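Local atomic coordinates of glycosyl hydrolase (Rhizobium leguminosarum bv. trifolii, PDB entry 5NDX), a protein that probably hydrolyses O-glycosidic bonds as a member of glycoside hydrolase family 39 and a bacterial orthologue of human alpha-L-iduronidase. Residues A489-L494 against S582-I587; L442-E447 against A493-I498; A11-R16 against V379-A384. The protein carries 2 engineered substitutions. All blocks are in the same frame, centred on the assembly; numbering follows the deposited sequence.

How the contacts relate
All three contacts reach the beta sheet of the sandwich that accompanies the catalytic barrel. Contacts 1 and 2 are neighbours, with centres about 9 Å apart: they share A493 and L494 at the start of strand 493-503, and P492 O of contact 1 packs against L443 CD2 of contact 2 at 4.0 Å. Strand 493-503 pairs with strand 436-445, while E491 and P492, just ahead of it, meet loop 582-587. Contact 3 lies far along the sheet, its centre about 24 Å from that of contact 2 and about 30 Å from that of contact 1. None belongs to the substrate pocket, although the R16 side chain is about 13 Å from a bound 8U8 molecule.

Contact 1 (A489-L494 against S582-I587); sequences AQEPAL and SSAPLI. Unlike the reference sequence in segment 582-587: S583 (reference Pro).
E491 OE1 is gripped twice, by a salt bridge from K362 at the end of strand 358-362 and by a donating water whose oxygen lies 3.0 Å from E491 OE1 and which also accepts a weak bond from I587 N. The site is a boundary between domains: the chain leading into edge strand 493-503 of the beta-sandwich meets the loop that follows strand 579-580 in the small C-terminal beta domain, which probably corresponds to the fibronectin type III-like domain of human iduronidase. The join is made by water and apolar packing. A second water spans the carbonyls, 2.9 Å from P492 O and 2.6 Å from P585 O, and also accepts from I587 N; a third water lies between the same two oxygens.

E491 carries much of the direct side-chain contact. Its CG stands anti to the carbonyl carbon and the chain then bends at chi2 (-53°), which lays the carboxylate obliquely across the tip of L586. The methyl CD2 of L586 meets E491 CD at 3.4 Å and is almost equally distant from the two oxygens, so a charged group rests on a hydrocarbon surface while its charge is met by K362. Nearer the backbone, E491 CB touches A584 CB at 3.9 Å. An alanine here would probably disturb this boundary, since it would remove both the partner of K362 and the surface under L586. Alongside, I587 holds CG1 in the crowded position between N and C (chi1 62°), and its side chain crosses the P492 ring obliquely, with I587 CD1 3.9 Å from P492 CB.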
# COMPACT_ATOMS: atom_id res chain seq x y z
N ALA A 489 15.28 10.72 8.04
CA ALA A 489 14.05 11.45 7.87
C ALA A 489 12.95 10.64 7.24
O ALA A 489 11.77 10.98 7.46
CB ALA A 489 14.27 12.74 7.05
N GLN A 490 13.27 9.57 6.51
CA GLN A 490 12.25 8.87 5.74
C GLN A 490 11.39 7.96 6.59
O GLN A 490 10.32 7.55 6.14
CB GLN A 490 12.85 8.00 4.63
CG GLN A 490 13.41 6.64 5.08
CD GLN A 490 14.08 5.83 3.99
OE1 GLN A 490 14.52 4.66 4.22
NE2 GLN A 490 14.16 6.37 2.82
N GLU A 491 11.85 7.64 7.80
CA GLU A 491 11.16 6.68 8.66
C GLU A 491 10.05 7.34 9.47
O GLU A 491 10.24 8.43 10.00
CB GLU A 491 12.13 5.99 9.64
CG GLU A 491 13.30 5.21 9.00
CD GLU A 491 12.91 4.18 7.95
OE1 GLU A 491 11.73 3.70 7.96
OE2 GLU A 491 13.81 3.82 7.12
N PRO A 492 8.89 6.66 9.59
CA PRO A 492 7.79 7.21 10.42
C PRO A 492 8.36 7.62 11.78
O PRO A 492 8.97 6.82 12.49
CB PRO A 492 6.85 6.03 10.56
CG PRO A 492 7.02 5.30 9.28
CD PRO A 492 8.49 5.42 8.92
N ALA A 493 8.20 8.89 12.07
CA ALA A 493 8.90 9.54 13.15
C ALA A 493 8.05 9.69 14.40
O ALA A 493 6.87 10.07 14.35
CB ALA A 493 9.31 10.94 12.68
N LEU A 494 8.68 9.46 15.54
CA LEU A 494 8.09 9.82 16.83
C LEU A 494 8.01 11.35 17.02
O LEU A 494 9.02 12.06 16.99
CB LEU A 494 8.90 9.20 17.97
CG LEU A 494 8.75 7.65 18.02
CD1 LEU A 494 9.78 6.99 18.93
CD2 LEU A 494 7.36 7.24 18.46
N SER A 582 21.04 1.63 12.61
CA SER A 582 19.80 2.28 12.20
C SER A 582 19.69 3.62 12.95
O SER A 582 20.16 3.77 14.07
CB SER A 582 18.63 1.33 12.50
OG SER A 582 18.71 0.79 13.80
N SER A 583 19.11 4.63 12.33
CA SER A 583 19.11 5.97 12.96
C SER A 583 17.78 6.13 13.69
O SER A 583 17.76 6.22 14.91
CB SER A 583 19.41 7.07 11.94
OG SER A 583 18.76 6.82 10.70
N ALA A 584 16.69 6.02 12.99
CA ALA A 584 15.37 6.09 13.61
C ALA A 584 14.88 4.67 13.91
O ALA A 584 15.20 3.76 13.18
CB ALA A 584 14.42 6.76 12.65
N PRO A 585 14.11 4.49 14.99
CA PRO A 585 13.37 3.25 15.25
C PRO A 585 12.45 2.86 14.10
O PRO A 585 11.73 3.72 13.55
CB PRO A 585 12.51 3.60 16.47
CG PRO A 585 13.27 4.69 17.14
CD PRO A 585 13.82 5.50 16.02
N LEU A 586 12.51 1.61 13.69
CA LEU A 586 11.85 1.19 12.47
C LEU A 586 10.57 0.54 12.86
O LEU A 586 10.58 -0.43 13.63
CB LEU A 586 12.71 0.20 11.73
CG LEU A 586 14.05 0.74 11.24
CD1 LEU A 586 14.99 -0.42 10.94
CD2 LEU A 586 13.82 1.66 10.02
N ILE A 587 9.45 0.97 12.29
CA ILE A 587 8.24 0.16 12.47
C ILE A 587 8.01 -0.93 11.40
O ILE A 587 7.19 -1.83 11.63
CB ILE A 587 6.95 0.98 12.65
CG1 ILE A 587 6.69 1.80 11.41
CG2 ILE A 587 7.04 1.86 13.87
CD1 ILE A 587 5.38 2.56 11.54
O HOH W 1 9.80 1.81 9.20
O HOH W 2 9.76 4.06 11.90
O HOH W 3 10.66 6.16 14.47

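Contact 2 (L442-E447 against A493-I498); sequences LLRIDE and ALLHPI
Two backbone hydrogen bonds join segments 442-447 and 493-498. L495 N donates to L442 O at 2.8 Å in a nearly straight bond (169° at the hydrogen), although it approaches from above the carbonyl plane. R444 N reaches A493 O at 3.0 Å, nearly along the C=O axis. Between them L443 faces L494 as an antiparallel non-hydrogen-bonded pair, where the CA-H groups turn inward: L494 CA also points its hydrogen at L442 O, and L443 CA at A493 O. Beyond L495 direct pairing gives way to a water, which accepts from L442 N and donates to H496 O, 2.6 Å from the water.

This is the edge of the beta-sandwich sheet, with strand 493-503 outermost and strand 436-445 bonded on its far flank to strand 518-526.

Apolar contacts follow the pairing. On the face of L443 and L494 the two leucines cross obliquely and touch by methyls, L443 CD2 to L494 CD2 at 3.9 Å. Beyond that pair L442 CB lies against L495 CB, and L442 CD1 comes to the edge of the H496 imidazole, in the ring plane.

R444, on the face it shares with A493, is the polar group. With CG anti to the backbone N (chi1 174°) and bends at chi2 and chi3, its chain runs side by side with L495, whose methyls lie over one guanidinium face, CD2 offset toward its rim and CD1 3.7 Å from R444 NH1. The rotation of the guanidinium is fixed at its edges: R444 NH1 forms a salt bridge with D446 OD2 at 2.9 Å, R444 NE bonds T520 OG1, and R444 NH2 bonds the D513 carbonyl on strand 508-516.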
# COMPACT_ATOMS: atom_id res chain seq x y z
N LEU A 442 3.45 8.34 19.74
CA LEU A 442 2.89 9.31 18.82
C LEU A 442 3.75 9.38 17.57
O LEU A 442 4.89 9.80 17.65
CB LEU A 442 2.82 10.67 19.48
CG LEU A 442 2.16 10.71 20.85
CD1 LEU A 442 2.46 12.03 21.53
CD2 LEU A 442 0.66 10.45 20.78
N LEU A 443 3.22 8.94 16.45
CA LEU A 443 3.91 9.01 15.17
C LEU A 443 3.28 10.13 14.31
O LEU A 443 2.06 10.30 14.33
CB LEU A 443 3.76 7.69 14.45
CG LEU A 443 4.32 6.48 15.16
CD1 LEU A 443 3.74 5.22 14.57
CD2 LEU A 443 5.83 6.49 14.95
N ARG A 444 4.11 10.84 13.55
CA ARG A 444 3.68 12.01 12.80
C ARG A 444 4.34 12.09 11.45
O ARG A 444 5.57 11.90 11.32
CB ARG A 444 4.03 13.28 13.59
CG ARG A 444 3.81 14.65 12.93
CD ARG A 444 2.38 14.90 12.54
NE ARG A 444 1.48 15.01 13.67
CZ ARG A 444 1.43 16.06 14.51
NH1 ARG A 444 2.25 17.09 14.41
NH2 ARG A 444 0.55 16.05 15.49
N ILE A 445 3.50 12.35 10.46
CA ILE A 445 3.90 12.76 9.15
C ILE A 445 3.38 14.20 8.93
O ILE A 445 2.19 14.42 8.86
CB ILE A 445 3.35 11.86 8.02
CG1 ILE A 445 3.71 10.40 8.29
CG2 ILE A 445 3.94 12.31 6.67
CD1 ILE A 445 2.97 9.42 7.41
N ASP A 446 4.31 15.14 8.83
CA ASP A 446 3.97 16.53 8.54
C ASP A 446 5.25 17.15 7.99
O ASP A 446 6.25 16.46 7.73
CB ASP A 446 3.34 17.27 9.73
CG ASP A 446 4.30 17.46 10.91
OD1 ASP A 446 5.54 17.33 10.71
OD2 ASP A 446 3.82 17.79 12.08
N GLU A 447 5.22 18.44 7.88
CA GLU A 447 6.34 19.20 7.36
C GLU A 447 7.63 19.11 8.19
O GLU A 447 8.73 19.28 7.63
CB GLU A 447 5.78 20.63 7.21
CG GLU A 447 6.67 21.77 7.10
CD GLU A 447 5.86 23.08 6.99
OE1 GLU A 447 5.18 23.47 7.96
OE2 GLU A 447 5.91 23.67 5.90
N ALA A 493 8.20 8.89 12.07
CA ALA A 493 8.90 9.54 13.15
C ALA A 493 8.05 9.69 14.40
O ALA A 493 6.87 10.07 14.35
CB ALA A 493 9.31 10.94 12.68
N LEU A 494 8.68 9.46 15.54
CA LEU A 494 8.09 9.82 16.83
C LEU A 494 8.01 11.35 17.02
O LEU A 494 9.02 12.06 16.99
CB LEU A 494 8.90 9.20 17.97
CG LEU A 494 8.75 7.65 18.02
CD1 LEU A 494 9.78 6.99 18.93
CD2 LEU A 494 7.36 7.24 18.46
N LEU A 495 6.82 11.83 17.29
CA LEU A 495 6.53 13.22 17.51
C LEU A 495 7.17 13.66 18.83
O LEU A 495 7.70 14.77 18.94
CB LEU A 495 5.01 13.46 17.52
CG LEU A 495 4.57 14.91 17.73
CD1 LEU A 495 4.95 15.82 16.57
CD2 LEU A 495 3.06 14.94 17.97
N HIS A 496 7.08 12.78 19.83
CA HIS A 496 7.77 12.95 21.11
C HIS A 496 8.26 11.57 21.55
O HIS A 496 7.77 10.53 21.04
CB HIS A 496 6.83 13.44 22.20
CG HIS A 496 6.19 14.74 21.89
ND1 HIS A 496 6.91 15.91 21.86
CD2 HIS A 496 4.93 15.05 21.52
CE1 HIS A 496 6.11 16.90 21.48
NE2 HIS A 496 4.91 16.40 21.28
N PRO A 497 9.18 11.54 22.52
CA PRO A 497 9.60 10.26 23.06
C PRO A 497 8.43 9.53 23.69
O PRO A 497 7.49 10.14 24.17
CB PRO A 497 10.65 10.65 24.12
CG PRO A 497 11.27 11.89 23.56
CD PRO A 497 10.09 12.65 22.94
N ILE A 498 8.44 8.22 23.54
CA ILE A 498 7.35 7.40 24.07
C ILE A 498 7.22 7.70 25.57
O ILE A 498 8.20 7.81 26.28
CB ILE A 498 7.66 5.89 23.82
CG1 ILE A 498 7.59 5.58 22.31
CG2 ILE A 498 6.72 4.98 24.61
CD1 ILE A 498 8.16 4.22 21.95
O HOH W 4 5.60 9.07 21.41

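Contact 3 (A11-R16 against V379-A384); sequences ASEAVR and VCKVTA. With SO4 (sulfate ion), chain K.
Three backbone hydrogen bonds hold segment 11-16 across segment 379-384, part of strand 378-385 of the beta-sandwich; strand 4-10 lies beside that strand, and after a corner at A11 and S12 the chain crosses it. V15 N donates to V379 O at 2.8 Å, and V379 N in turn donates to R16 O. The bond from K381 N to E13 O is the most bent, 142° at the hydrogen. A14 and C380 form an antiparallel non-hydrogen-bonded pair whose side chains diverge, in keeping with the short strand 13-15 running at 107° to its partner.

Side chains fill in around this backbone core. V15 lies against the partner strand through CG2, which touches the K381 backbone N, while E13 and K381 cross obliquely: the carboxylate oxygen E13 OE2 rests on the methylene K381 CD at 3.6 Å. Their charged ends are near but do not touch.

R16 and V379 run side by side, pointing the same way. R16 CG takes the crowded position between N and C (chi1 54°), from which the chain extends straight to NE, and V379 CG2 then sits 3.8 Å above the centre of the guanidinium. The N-H groups point outward in the guanidinium plane, and a sulfate, probably from the crystallisation liquor, lies at that edge. R16 NH2 bonds sulfate O4 at 2.8 Å. R16 NE lies 2.3 Å from sulfate O3, very short for a hydrogen bond and probably a sign of imprecise placement.

One shell further out, F18 packs on V379, and C380 touches V9 and R401 on the two flanking strands. This corner of the sandwich is tied to helix 282-300 of the barrel by a salt bridge from R16 NH2 to D296 OD2.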
# COMPACT_ATOMS: atom_id res chain seq x y z
N ALA A 11 -12.28 3.22 24.76
CA ALA A 11 -11.82 1.89 24.36
C ALA A 11 -12.69 0.74 24.89
O ALA A 11 -12.60 -0.39 24.37
CB ALA A 11 -10.41 1.66 24.88
N SER A 12 -13.50 1.00 25.93
CA SER A 12 -14.37 -0.04 26.50
C SER A 12 -15.66 -0.14 25.70
O SER A 12 -16.45 -1.02 25.96
CB SER A 12 -14.68 0.23 27.99
OG SER A 12 -15.56 1.35 28.13
N GLU A 13 -15.89 0.76 24.75
CA GLU A 13 -17.10 0.65 23.98
C GLU A 13 -16.91 0.40 22.46
O GLU A 13 -16.67 1.34 21.68
CB GLU A 13 -17.92 1.89 24.21
CG GLU A 13 -19.21 1.81 23.41
CD GLU A 13 -20.40 2.20 24.22
OE1 GLU A 13 -20.54 1.63 25.36
OE2 GLU A 13 -21.15 3.06 23.72
N ALA A 14 -17.10 -0.85 22.07
CA ALA A 14 -17.03 -1.33 20.69
C ALA A 14 -18.26 -0.89 19.91
O ALA A 14 -19.37 -1.03 20.39
CB ALA A 14 -16.92 -2.85 20.67
N VAL A 15 -18.05 -0.31 18.73
CA VAL A 15 -19.13 0.16 17.88
C VAL A 15 -19.42 -0.85 16.76
O VAL A 15 -20.58 -1.11 16.48
CB VAL A 15 -18.83 1.56 17.29
CG1 VAL A 15 -19.93 2.02 16.32
CG2 VAL A 15 -18.70 2.59 18.39
N ARG A 16 -18.37 -1.37 16.12
CA ARG A 16 -18.46 -2.29 15.00
C ARG A 16 -17.05 -2.86 14.68
O ARG A 16 -16.04 -2.32 15.14
CB ARG A 16 -19.05 -1.57 13.77
CG ARG A 16 -18.34 -0.30 13.37
CD ARG A 16 -18.82 0.21 12.00
NE ARG A 16 -18.23 1.52 11.84
CZ ARG A 16 -17.18 1.87 11.08
NH1 ARG A 16 -16.57 1.03 10.27
NH2 ARG A 16 -16.78 3.11 11.13
N VAL A 379 -13.86 -0.69 15.88
CA VAL A 379 -14.07 0.76 16.06
C VAL A 379 -14.56 1.04 17.48
O VAL A 379 -15.42 0.36 17.97
CB VAL A 379 -15.04 1.31 15.02
CG1 VAL A 379 -15.32 2.79 15.24
CG2 VAL A 379 -14.49 1.07 13.61
N CYS A 380 -13.96 2.02 18.14
CA CYS A 380 -14.39 2.49 19.48
C CYS A 380 -15.24 3.72 19.36
O CYS A 380 -15.11 4.49 18.41
CB CYS A 380 -13.23 3.06 20.28
SG CYS A 380 -11.86 2.03 20.47
N LYS A 381 -16.01 3.97 20.39
CA LYS A 381 -16.84 5.17 20.47
C LYS A 381 -15.96 6.40 20.64
O LYS A 381 -14.98 6.40 21.39
CB LYS A 381 -17.80 5.01 21.63
CG LYS A 381 -18.69 6.19 21.99
CD LYS A 381 -19.16 5.99 23.46
CE LYS A 381 -19.56 7.27 24.19
NZ LYS A 381 -20.89 7.74 23.68
N VAL A 382 -16.31 7.44 19.93
CA VAL A 382 -15.60 8.69 20.05
C VAL A 382 -16.63 9.80 20.21
O VAL A 382 -17.66 9.78 19.58
CB VAL A 382 -14.62 8.94 18.85
CG1 VAL A 382 -15.25 8.60 17.55
CG2 VAL A 382 -14.15 10.39 18.79
N THR A 383 -16.32 10.76 21.07
CA THR A 383 -17.09 12.00 21.19
C THR A 383 -16.10 13.15 21.10
O THR A 383 -15.02 13.09 21.69
CB THR A 383 -17.79 12.06 22.56
OG1 THR A 383 -16.79 11.96 23.56
CG2 THR A 383 -18.75 10.90 22.77
N ALA A 384 -16.46 14.20 20.40
CA ALA A 384 -15.62 15.35 20.24
C ALA A 384 -16.42 16.61 20.55
O ALA A 384 -17.58 16.68 20.25
CB ALA A 384 -15.14 15.41 18.84
S SO4 K . -19.17 4.49 13.40
O1 SO4 K . -19.05 5.10 14.76
O2 SO4 K . -20.53 4.69 12.82
O3 SO4 K . -18.96 3.02 13.47
O4 SO4 K . -18.12 5.09 12.54